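Local structure of citrate lyase, subunit 1 (Methanosaeta concilii, 6HXI) at residues 384-389 with 400-405. The protein forms part of ATP citrate lyase, which probably converts citrate, CoA and ATP to acetyl-CoA, oxaloacetate, ADP and phosphate. Numbering follows the deposited sequence.
Sequences QGLKLM and IQVHGP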
loop_
_atom_site.group_PDB
_atom_site.type_symbol
_atom_site.label_atom_id
_atom_site.label_comp_id
_atom_site.label_asym_id
_atom_site.label_seq_id
_atom_site.Cartn_x
_atom_site.Cartn_y
_atom_site.Cartn_z
ATOM N N GLN C 384 -16.115 6.119 -44.515
ATOM C CA GLN C 384 -14.735 5.822 -44.122
ATOM C C GLN C 384 -14.145 4.704 -45.009
ATOM O O GLN C 384 -12.984 4.810 -45.419
ATOM C CB GLN C 384 -14.681 5.437 -42.637
ATOM C CG GLN C 384 -13.286 5.093 -42.121
ATOM C CD GLN C 384 -13.268 4.610 -40.687
ATOM O OE1 GLN C 384 -14.270 4.670 -39.958
ATOM N NE2 GLN C 384 -12.106 4.144 -40.241
ATOM N N GLY C 385 -14.940 3.668 -45.299
ATOM C CA GLY C 385 -14.538 2.562 -46.162
ATOM C C GLY C 385 -14.295 2.993 -47.609
ATOM O O GLY C 385 -13.281 2.620 -48.209
ATOM N N LEU C 386 -15.214 3.786 -48.174
ATOM C CA LEU C 386 -15.080 4.290 -49.544
ATOM C C LEU C 386 -13.901 5.285 -49.633
ATOM O O LEU C 386 -13.261 5.358 -50.680
ATOM C CB LEU C 386 -16.377 4.949 -50.069
ATOM C CG LEU C 386 -17.708 4.170 -50.076
ATOM C CD1 LEU C 386 -18.794 5.007 -50.729
ATOM C CD2 LEU C 386 -17.611 2.842 -50.813
ATOM N N LYS C 387 -13.605 6.029 -48.536
ATOM C CA LYS C 387 -12.468 6.964 -48.456
ATOM C C LYS C 387 -11.141 6.194 -48.610
ATOM O O LYS C 387 -10.266 6.650 -49.343
ATOM C CB LYS C 387 -12.468 7.746 -47.129
ATOM C CG LYS C 387 -11.686 9.064 -47.193
ATOM C CD LYS C 387 -11.120 9.495 -45.831
ATOM C CE LYS C 387 -12.137 10.134 -44.903
ATOM N NZ LYS C 387 -11.744 10.003 -43.474
ATOM N N LEU C 388 -11.008 5.028 -47.929
ATOM C CA LEU C 388 -9.847 4.130 -47.993
ATOM C C LEU C 388 -9.610 3.646 -49.427
ATOM O O LEU C 388 -8.470 3.629 -49.875
ATOM C CB LEU C 388 -10.069 2.889 -47.094
ATOM C CG LEU C 388 -10.013 3.066 -45.580
ATOM C CD1 LEU C 388 -10.639 1.851 -44.879
ATOM C CD2 LEU C 388 -8.592 3.283 -45.109
ATOM N N MET C 389 -10.695 3.232 -50.127
ATOM C CA MET C 389 -10.684 2.740 -51.515
ATOM C C MET C 389 -10.322 3.849 -52.505
ATOM O O MET C 389 -9.644 3.572 -53.485
ATOM C CB MET C 389 -12.052 2.142 -51.916
ATOM C CG MET C 389 -12.457 0.869 -51.176
ATOM S SD MET C 389 -11.451 -0.620 -51.447
ATOM C CE MET C 389 -11.308 -0.663 -53.216
ATOM N N ILE C 400 -9.757 2.343 -59.935
ATOM C CA ILE C 400 -10.695 1.973 -58.865
ATOM C C ILE C 400 -11.888 2.955 -58.868
ATOM O O ILE C 400 -11.763 4.088 -58.386
ATOM C CB ILE C 400 -10.034 1.769 -57.457
ATOM C CG1 ILE C 400 -8.874 0.738 -57.518
ATOM C CG2 ILE C 400 -11.087 1.344 -56.428
ATOM C CD1 ILE C 400 -8.020 0.546 -56.266
ATOM N N GLN C 401 -13.022 2.516 -59.453
ATOM C CA GLN C 401 -14.283 3.268 -59.543
ATOM C C GLN C 401 -15.075 3.020 -58.266
ATOM O O GLN C 401 -15.484 1.886 -58.026
ATOM C CB GLN C 401 -15.084 2.813 -60.769
ATOM C CG GLN C 401 -15.058 3.791 -61.937
ATOM C CD GLN C 401 -16.334 3.681 -62.731
ATOM O OE1 GLN C 401 -17.438 3.912 -62.217
ATOM N NE2 GLN C 401 -16.215 3.325 -64.001
ATOM N N VAL C 402 -15.252 4.071 -57.431
ATOM C CA VAL C 402 -15.887 3.970 -56.099
ATOM C C VAL C 402 -17.285 4.616 -56.039
ATOM O O VAL C 402 -17.448 5.796 -56.370
ATOM C CB VAL C 402 -14.943 4.504 -54.995
ATOM C CG1 VAL C 402 -15.619 4.507 -53.616
ATOM C CG2 VAL C 402 -13.648 3.694 -54.954
ATOM N N HIS C 403 -18.283 3.810 -55.605
ATOM C CA HIS C 403 -19.702 4.175 -55.514
ATOM C C HIS C 403 -20.282 3.881 -54.149
ATOM O O HIS C 403 -19.777 3.025 -53.429
ATOM C CB HIS C 403 -20.531 3.424 -56.576
ATOM C CG HIS C 403 -20.087 3.670 -57.980
ATOM N ND1 HIS C 403 -20.778 4.527 -58.808
ATOM C CD2 HIS C 403 -19.027 3.169 -58.651
ATOM C CE1 HIS C 403 -20.128 4.516 -59.962
ATOM N NE2 HIS C 403 -19.065 3.714 -59.914
ATOM N N GLY C 404 -21.367 4.569 -53.829
ATOM C CA GLY C 404 -22.074 4.423 -52.566
ATOM C C GLY C 404 -23.558 4.169 -52.748
ATOM O O GLY C 404 -23.985 3.784 -53.843
ATOM N N PRO C 405 -24.370 4.404 -51.681
ATOM C CA PRO C 405 -25.825 4.149 -51.769
ATOM C C PRO C 405 -26.602 4.956 -52.807
ATOM O O PRO C 405 -27.739 4.599 -53.095
ATOM C CB PRO C 405 -26.322 4.454 -50.346
ATOM C CG PRO C 405 -25.107 4.344 -49.469
ATOM C CD PRO C 405 -24.000 4.875 -50.328
#
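Helix segment 384-389 and strand 400-403 run nearly antiparallel, at 165° with axes 8.8 Å apart; the side-chain pairs joining them are apolar, and the leucine methyls also lie against a backbone carbonyl. Leu386 faces Val402. Its CB lies 3.7 Å from Val402 CG1. With CG anti to the carbonyl carbon (chi1 -56°), the chain leans past Val402 toward the end of the strand: CG is 4.1 Å from both His403 O and Val402 CG1, CD2 comes 3.4 Å from His403 O while still touching Val402 CG1, and CD1 meets His403 O first (3.5 Å), then Gly404 CA (3.8 Å). A turn later, Met389 takes the other branch of Val402, its CB 3.8 Å from CG2, so the valine spreads one methyl to each helix residue. Bends at chi2 and chi3 bring Met389 CE to 3.8 Å from Ile400 CG2, the two side chains crossing at about a right angle. Met389 also packs on Phe352 and Val356 of helix 348-361. Backbone hydrogen bonds from Gln401 and His403 make strand 371-376 the parallel neighbour of 400-403; helix 382-396, connecting the two strands, completes a beta-alpha-beta crossover in the citrate-binding, succinyl-CoA synthetase-like region.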